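Local coordinates for Mll7089 protein (Mesorhizobium loti, PDB 2OZ8), which is of unknown function but belongs to the mandelate racemase relatives of the enolase superfamily and may act as a magnesium-dependent hydro-lyase, at residues D219-E224 and W244-S249; E205-L210 and R239-W244; I269-G274 and P292-N297. All coordinates share one frame; numbering follows the deposited sequence.

All three contacts lie in the modified (beta/alpha)7beta barrel of the enolase C-terminal fold. Contacts 1 and 2 interleave along the chain: helix 203-215, strand 222-224, helix 232-241 and strand 246-249 follow one another, and W244 belongs to both contacts. Their centres are about 9 Å apart, and L210 packs on L220 and V223, joining the helical layer to the strands. Contact 3 comes later in the chain, its centre about 13 Å from that of contact 1. Strands 246-249 and 269-272 are neighbours, so contacts 1 and 3 build one continuous barrel wall. Contact 2, its centre about 21 Å from that of contact 3, ties together the helices outside this wall, where two further subunits pack.

Contact 1: residues D219-E224 and W244-S249; sequences DLLWVE and WTQINS
Strands 222-224 and 246-249 are neighbouring parallel strands of the barrel, joined through helix 232-241 in a beta-alpha-beta unit. Their side chains alternate between two environments: W222, E224, Q246 and N248 face the barrel interior, whereas V223 and I247 face the surrounding helices. On the interior side, W222 and N248 run alongside each other in the same direction. N248 CG is anti to the backbone N, which brings its amide over one indole face, with ND2 3.1 Å above the ring plane and near the ring centre. The two planes are 54° apart, so the amide is steeply tilted rather than stacked flat; its nitrogen has its polar partner in S294 OG. N248 CB adds a CH-pi contact with the five-membered ring of W222, 3.8 Å from its centroid. On the helical side, the branched V223 and I247 suit the buried layer against the helices, where V223 CG1 touches I247 CD1. The ladder itself uses V223 N to Q246 O, nearly along the C=O axis, and N248 N to V223 O at 2.8 Å. Towards the N-terminal ends of the two segments, side chains add to the pairing. T245 OG1, anti to its own backbone N, donates to L220 O from above the carbonyl plane at 2.7 Å. Q246, extended beyond CG, reaches back so that its NE2 meets L221 O at 3.2 Å, with an almost straight N-H...O angle of 173°; water 1 bridges L220 N and W244 O nearby. E224 lies beside N248, its carboxylate stacked on the amide with planes 20° apart. The carboxylate also fixes the indole: W222 NE1 donates to the anti lone pair of E224 OE1 at 2.7 Å, and the same oxygen forms a salt bridge with K165 NZ.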
# COMPACT_ATOMS: atom_id res chain seq x y z
N ASP A 219 -20.02 17.49 -24.93
CA ASP A 219 -19.98 17.44 -23.50
C ASP A 219 -20.78 16.23 -22.99
O ASP A 219 -21.96 16.12 -23.26
CB ASP A 219 -20.52 18.75 -22.91
CG ASP A 219 -19.47 19.88 -22.93
OD1 ASP A 219 -18.53 19.90 -23.79
OD2 ASP A 219 -19.56 20.79 -22.05
N LEU A 220 -20.13 15.33 -22.25
CA LEU A 220 -20.74 14.11 -21.78
C LEU A 220 -21.03 14.15 -20.34
O LEU A 220 -20.18 14.52 -19.55
CB LEU A 220 -19.83 12.91 -22.01
CG LEU A 220 -19.36 12.65 -23.44
CD1 LEU A 220 -18.36 11.53 -23.43
CD2 LEU A 220 -20.52 12.31 -24.38
N LEU A 221 -22.25 13.74 -19.99
CA LEU A 221 -22.62 13.42 -18.61
C LEU A 221 -21.86 12.22 -18.03
O LEU A 221 -21.35 12.27 -16.90
CB LEU A 221 -24.11 13.19 -18.53
CG LEU A 221 -24.69 13.10 -17.13
CD1 LEU A 221 -24.22 14.37 -16.24
CD2 LEU A 221 -26.20 12.92 -17.20
N TRP A 222 -21.77 11.14 -18.79
CA TRP A 222 -20.97 9.98 -18.35
C TRP A 222 -20.62 9.07 -19.51
O TRP A 222 -21.25 9.10 -20.56
CB TRP A 222 -21.59 9.19 -17.17
CG TRP A 222 -22.78 8.25 -17.44
CD1 TRP A 222 -22.80 7.18 -18.28
CD2 TRP A 222 -24.08 8.29 -16.83
NE1 TRP A 222 -24.03 6.55 -18.25
CE2 TRP A 222 -24.83 7.22 -17.37
CE3 TRP A 222 -24.67 9.12 -15.87
CZ2 TRP A 222 -26.17 6.96 -16.98
CZ3 TRP A 222 -25.95 8.87 -15.50
CH2 TRP A 222 -26.70 7.80 -16.05
N VAL A 223 -19.56 8.32 -19.31
CA VAL A 223 -19.19 7.24 -20.19
C VAL A 223 -19.39 5.95 -19.38
O VAL A 223 -18.94 5.83 -18.23
CB VAL A 223 -17.73 7.39 -20.76
CG1 VAL A 223 -16.70 7.56 -19.66
CG2 VAL A 223 -17.37 6.21 -21.67
N GLU A 224 -20.08 4.99 -19.98
CA GLU A 224 -20.46 3.80 -19.28
C GLU A 224 -19.66 2.60 -19.74
O GLU A 224 -19.50 2.40 -20.92
CB GLU A 224 -21.92 3.58 -19.61
CG GLU A 224 -22.68 2.81 -18.56
CD GLU A 224 -24.20 2.95 -18.74
OE1 GLU A 224 -24.72 4.08 -18.97
OE2 GLU A 224 -24.85 1.90 -18.63
N TRP A 244 -13.58 15.99 -16.56
CA TRP A 244 -14.74 16.66 -17.20
C TRP A 244 -16.01 15.76 -17.32
O TRP A 244 -17.06 16.23 -17.76
CB TRP A 244 -14.33 17.23 -18.59
CG TRP A 244 -13.81 16.15 -19.53
CD1 TRP A 244 -14.53 15.43 -20.42
CD2 TRP A 244 -12.44 15.63 -19.60
NE1 TRP A 244 -13.72 14.50 -21.05
CE2 TRP A 244 -12.44 14.60 -20.58
CE3 TRP A 244 -11.23 15.97 -18.96
CZ2 TRP A 244 -11.28 13.90 -20.95
CZ3 TRP A 244 -10.05 15.23 -19.30
CH2 TRP A 244 -10.10 14.22 -20.30
N THR A 245 -15.92 14.48 -16.99
CA THR A 245 -17.10 13.64 -17.08
C THR A 245 -16.98 12.51 -16.11
O THR A 245 -15.92 12.35 -15.51
CB THR A 245 -17.37 13.12 -18.55
OG1 THR A 245 -18.63 12.48 -18.58
CG2 THR A 245 -16.36 12.10 -19.01
N GLN A 246 -18.05 11.71 -15.96
CA GLN A 246 -18.09 10.61 -14.99
C GLN A 246 -17.86 9.25 -15.64
O GLN A 246 -18.30 9.04 -16.76
CB GLN A 246 -19.44 10.60 -14.29
CG GLN A 246 -19.64 11.77 -13.30
CD GLN A 246 -21.08 11.88 -12.81
OE1 GLN A 246 -21.35 11.76 -11.63
NE2 GLN A 246 -22.01 12.13 -13.73
N ILE A 247 -17.18 8.34 -14.93
CA ILE A 247 -16.94 7.00 -15.37
C ILE A 247 -17.95 6.07 -14.70
O ILE A 247 -17.89 5.83 -13.49
CB ILE A 247 -15.51 6.54 -15.02
CG1 ILE A 247 -14.44 7.57 -15.51
CG2 ILE A 247 -15.23 5.13 -15.54
CD1 ILE A 247 -14.32 7.69 -17.06
N ASN A 248 -18.88 5.54 -15.48
CA ASN A 248 -20.00 4.82 -14.95
C ASN A 248 -19.63 3.37 -15.15
O ASN A 248 -19.26 2.99 -16.22
CB ASN A 248 -21.27 5.27 -15.70
CG ASN A 248 -22.56 4.63 -15.19
OD1 ASN A 248 -22.58 3.48 -14.84
ND2 ASN A 248 -23.66 5.40 -15.18
N SER A 249 -19.69 2.55 -14.11
CA SER A 249 -19.13 1.20 -14.18
C SER A 249 -19.96 0.19 -13.42
O SER A 249 -20.62 0.54 -12.47
CB SER A 249 -17.72 1.15 -13.61
OG SER A 249 -16.97 0.17 -14.31
O HOH W 1 -18.31 16.76 -20.49

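Contact 2: residues E205-L210 and R239-W244; sequences EALTKL and RHAVTW
E205 O is gripped by two donors from its own helix: the backbone N of K209, in the regular i to i+4 bond of 3.0 Å, and T208 OG1, which folds back to it at 3.2 Å from above the carbonyl plane. On the same helix K209 NZ reaches E205 OE2 at 2.7 Å in a salt bridge one turn long. Towards segment 239-244 the helix turns leucines instead. L207 CG stands anti to the backbone N (chi1 -176°), which brings both methyls of the forked end to the other segment: CD2 meets A241 CB at 3.5 Å, and CD1 meets V242 CG2 at the same separation. L207 and V242 slide past each other in opposite directions, while L210 crosses V242 at about a right angle. The small A241 suits a close approach, and V242 CG2 touches both L207 CD1 and L210 CD1. W244 bends back beneath V242, whose CG1 lies 4.0 Å above one ring face towards the rim, and its CH2 obliquely approaches L207 CD1. Its indole N-H finds a polar partner in water 2, in the ring plane 2.9 Å from NE1; that water donates in turn to L210 O at 2.7 Å. R239 O and V242 O, at the carbonyl-rich end of helix 232-241, both accept from K204 NZ of a second subunit, and T243 of a third subunit packs on L207 and A241. Helix 203-215 thus packs against the C-terminal end of helix 232-241 and the loop that leads from it to strand 246-249, as neighbouring outer helices do in the modified (beta/alpha)7beta barrel of the enolase superfamily.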
# COMPACT_ATOMS: atom_id res chain seq x y z
N GLU A 205 -6.54 4.21 -24.53
CA GLU A 205 -7.44 4.42 -25.68
C GLU A 205 -8.77 5.06 -25.27
O GLU A 205 -9.17 6.05 -25.88
CB GLU A 205 -7.73 3.10 -26.37
CG GLU A 205 -8.63 3.27 -27.59
CD GLU A 205 -9.19 1.94 -28.10
OE1 GLU A 205 -9.02 0.87 -27.47
OE2 GLU A 205 -9.83 1.97 -29.16
N ALA A 206 -9.43 4.55 -24.22
CA ALA A 206 -10.66 5.25 -23.68
C ALA A 206 -10.38 6.71 -23.40
O ALA A 206 -11.08 7.60 -23.87
CB ALA A 206 -11.17 4.59 -22.45
N LEU A 207 -9.29 6.97 -22.67
CA LEU A 207 -8.95 8.32 -22.29
C LEU A 207 -8.62 9.27 -23.47
O LEU A 207 -9.04 10.41 -23.47
CB LEU A 207 -7.83 8.29 -21.24
CG LEU A 207 -7.33 9.56 -20.58
CD1 LEU A 207 -8.35 10.68 -20.38
CD2 LEU A 207 -6.77 9.13 -19.28
N THR A 208 -7.89 8.80 -24.48
CA THR A 208 -7.62 9.66 -25.64
C THR A 208 -8.85 9.88 -26.49
O THR A 208 -9.02 10.93 -27.05
CB THR A 208 -6.45 9.13 -26.51
OG1 THR A 208 -6.83 7.90 -27.12
CG2 THR A 208 -5.19 8.88 -25.64
N LYS A 209 -9.73 8.89 -26.55
CA LYS A 209 -11.04 9.07 -27.19
C LYS A 209 -11.96 10.05 -26.44
O LYS A 209 -12.57 10.93 -27.05
CB LYS A 209 -11.69 7.70 -27.44
CG LYS A 209 -10.92 7.01 -28.59
CD LYS A 209 -11.45 5.71 -29.00
CE LYS A 209 -10.49 5.08 -29.96
NZ LYS A 209 -11.10 3.87 -30.58
N LEU A 210 -12.00 9.95 -25.12
CA LEU A 210 -12.71 10.95 -24.33
C LEU A 210 -12.16 12.36 -24.55
O LEU A 210 -12.93 13.34 -24.64
CB LEU A 210 -12.73 10.56 -22.84
CG LEU A 210 -13.58 9.29 -22.61
CD1 LEU A 210 -13.36 8.68 -21.24
CD2 LEU A 210 -15.06 9.58 -22.89
N ARG A 239 -10.73 7.52 -13.74
CA ARG A 239 -11.44 8.26 -12.72
C ARG A 239 -10.60 9.50 -12.33
O ARG A 239 -11.15 10.58 -12.12
CB ARG A 239 -11.68 7.40 -11.46
CG ARG A 239 -13.04 6.70 -11.38
CD ARG A 239 -13.67 6.95 -10.01
NE ARG A 239 -12.85 6.48 -8.92
CZ ARG A 239 -12.43 7.19 -7.88
NH1 ARG A 239 -12.81 8.45 -7.66
NH2 ARG A 239 -11.62 6.59 -7.02
N HIS A 240 -9.27 9.31 -12.24
CA HIS A 240 -8.36 10.36 -11.84
C HIS A 240 -8.07 11.39 -12.93
O HIS A 240 -7.86 12.55 -12.60
CB HIS A 240 -7.07 9.80 -11.29
CG HIS A 240 -7.26 8.88 -10.12
ND1 HIS A 240 -6.31 7.97 -9.72
CD2 HIS A 240 -8.31 8.75 -9.24
CE1 HIS A 240 -6.76 7.29 -8.67
NE2 HIS A 240 -7.96 7.76 -8.35
N ALA A 241 -8.08 10.99 -14.21
CA ALA A 241 -7.60 11.87 -15.28
C ALA A 241 -8.71 12.60 -15.98
O ALA A 241 -8.50 13.71 -16.50
CB ALA A 241 -6.79 11.06 -16.34
N VAL A 242 -9.88 11.98 -16.01
CA VAL A 242 -11.05 12.48 -16.72
C VAL A 242 -11.80 13.39 -15.71
O VAL A 242 -12.66 12.94 -14.92
CB VAL A 242 -11.91 11.29 -17.24
CG1 VAL A 242 -13.12 11.75 -17.92
CG2 VAL A 242 -11.10 10.42 -18.20
N THR A 243 -11.46 14.66 -15.72
CA THR A 243 -11.98 15.57 -14.77
C THR A 243 -13.23 16.23 -15.28
O THR A 243 -13.86 17.01 -14.54
CB THR A 243 -10.93 16.70 -14.54
OG1 THR A 243 -10.67 17.31 -15.78
CG2 THR A 243 -9.62 16.16 -14.01
N TRP A 244 -13.58 15.99 -16.56
CA TRP A 244 -14.74 16.66 -17.20
C TRP A 244 -16.01 15.76 -17.32
O TRP A 244 -17.06 16.23 -17.76
CB TRP A 244 -14.33 17.23 -18.59
CG TRP A 244 -13.81 16.15 -19.53
CD1 TRP A 244 -14.53 15.43 -20.42
CD2 TRP A 244 -12.44 15.63 -19.60
NE1 TRP A 244 -13.72 14.50 -21.05
CE2 TRP A 244 -12.44 14.60 -20.58
CE3 TRP A 244 -11.23 15.97 -18.96
CZ2 TRP A 244 -11.28 13.90 -20.95
CZ3 TRP A 244 -10.05 15.23 -19.30
CH2 TRP A 244 -10.10 14.22 -20.30
O HOH W 2 -15.21 13.35 -23.26

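Contact 3: residues I269-G274 and P292-N297; sequences ILNVHG and PISIGN
N271 ND2 donates to S294 OG at 2.7 Å, with the hydroxyl oxygen exactly in the amide plane. S294 OG sits between its backbone N and carbonyl carbon (chi1 56°), the position that presents it to this amide, and it also accepts from N248 ND2. Water 3 takes a further bond from N271 ND2, at 2.8 Å, and passes a weak one to I295 O. The side chains of N271 and S294 share the barrel-interior face of two parallel strands, 269-272 and 293-295, the ends of a beta-alpha-beta unit closed through helix 276-289. The ladder fixes their register: L270 N bonds to P292 O, S294 N to L270 O, V272 N to S294 O, and G296 N to V272 O at 2.8 Å, the last almost along the C=O axis. On the other face, V272 CG2 touches I295 CD1 at 3.6 Å, apolar branches that suit the layer under helix 276-289. Glycine suits position 296, where a CB would run into N271 OD1 and H273 CE1. Beyond the strands, H273 ND1 donates in the ring plane to N297 O at a very short 2.5 Å, while E317 OE1 holds N297 N. H273 NE2 bonds to E251 OE1. With an oxygen partner at each ring nitrogen, one of them a carboxylate, the imidazole may favour its doubly protonated, positively charged form.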
# COMPACT_ATOMS: atom_id res chain seq x y z
N ILE A 269 -19.66 6.33 -10.86
CA ILE A 269 -21.09 6.00 -10.72
C ILE A 269 -21.18 4.47 -10.82
O ILE A 269 -20.45 3.90 -11.63
CB ILE A 269 -21.98 6.56 -11.84
CG1 ILE A 269 -21.86 8.05 -11.99
CG2 ILE A 269 -23.51 6.17 -11.64
CD1 ILE A 269 -22.27 8.49 -13.32
N LEU A 270 -22.00 3.83 -9.97
CA LEU A 270 -22.23 2.39 -10.09
C LEU A 270 -23.53 2.11 -10.89
O LEU A 270 -24.56 2.66 -10.50
CB LEU A 270 -22.22 1.70 -8.71
CG LEU A 270 -22.59 0.19 -8.61
CD1 LEU A 270 -21.45 -0.68 -9.04
CD2 LEU A 270 -22.95 -0.17 -7.20
N ASN A 271 -23.49 1.38 -12.02
CA ASN A 271 -24.76 1.00 -12.71
C ASN A 271 -25.28 -0.32 -12.16
O ASN A 271 -24.52 -1.22 -11.85
CB ASN A 271 -24.61 0.89 -14.23
CG ASN A 271 -25.97 0.92 -14.99
OD1 ASN A 271 -26.35 -0.09 -15.64
ND2 ASN A 271 -26.66 2.07 -14.97
N VAL A 272 -26.59 -0.42 -12.02
CA VAL A 272 -27.19 -1.65 -11.54
C VAL A 272 -28.44 -1.93 -12.34
O VAL A 272 -28.88 -1.08 -13.09
CB VAL A 272 -27.58 -1.62 -10.01
CG1 VAL A 272 -26.39 -1.27 -9.16
CG2 VAL A 272 -28.74 -0.66 -9.76
N HIS A 273 -29.01 -3.10 -12.14
CA HIS A 273 -30.26 -3.49 -12.81
C HIS A 273 -31.37 -3.75 -11.81
O HIS A 273 -31.52 -2.98 -10.90
CB HIS A 273 -30.02 -4.64 -13.80
CG HIS A 273 -29.31 -4.18 -15.03
ND1 HIS A 273 -29.98 -3.66 -16.12
CD2 HIS A 273 -27.99 -4.07 -15.32
CE1 HIS A 273 -29.11 -3.29 -17.04
NE2 HIS A 273 -27.89 -3.54 -16.58
N GLY A 274 -32.14 -4.82 -11.97
CA GLY A 274 -33.38 -5.02 -11.22
C GLY A 274 -33.40 -6.11 -10.17
O GLY A 274 -34.48 -6.51 -9.76
N PRO A 292 -22.80 7.64 -6.20
CA PRO A 292 -24.15 7.59 -6.80
C PRO A 292 -24.39 6.33 -7.62
O PRO A 292 -23.45 5.64 -7.97
CB PRO A 292 -24.14 8.82 -7.73
CG PRO A 292 -22.68 9.03 -8.09
CD PRO A 292 -21.89 8.56 -6.90
N ILE A 293 -25.63 6.07 -8.01
CA ILE A 293 -26.00 4.81 -8.68
C ILE A 293 -26.91 5.18 -9.81
O ILE A 293 -27.71 6.09 -9.66
CB ILE A 293 -26.75 3.83 -7.71
CG1 ILE A 293 -25.75 3.15 -6.76
CG2 ILE A 293 -27.62 2.79 -8.44
CD1 ILE A 293 -26.38 2.19 -5.73
N SER A 294 -26.75 4.50 -10.96
CA SER A 294 -27.76 4.64 -12.01
C SER A 294 -28.44 3.30 -12.21
O SER A 294 -27.84 2.29 -12.03
CB SER A 294 -27.23 5.22 -13.31
OG SER A 294 -26.14 4.43 -13.74
N ILE A 295 -29.74 3.33 -12.46
CA ILE A 295 -30.51 2.15 -12.81
C ILE A 295 -30.59 1.97 -14.35
O ILE A 295 -31.07 2.87 -15.07
CB ILE A 295 -31.92 2.26 -12.22
CG1 ILE A 295 -31.83 2.68 -10.72
CG2 ILE A 295 -32.77 1.02 -12.57
CD1 ILE A 295 -31.53 1.64 -9.68
N GLY A 296 -30.06 0.85 -14.81
CA GLY A 296 -30.13 0.47 -16.19
C GLY A 296 -31.47 -0.20 -16.53
O GLY A 296 -32.42 -0.22 -15.70
N ASN A 297 -31.53 -0.71 -17.77
CA ASN A 297 -32.72 -1.40 -18.25
C ASN A 297 -33.13 -2.46 -17.27
O ASN A 297 -32.32 -3.29 -16.90
CB ASN A 297 -32.49 -2.02 -19.61
CG ASN A 297 -32.46 -1.00 -20.69
OD1 ASN A 297 -31.56 -1.00 -21.54
ND2 ASN A 297 -33.41 -0.08 -20.66
O HOH W 3 -28.56 3.77 -16.23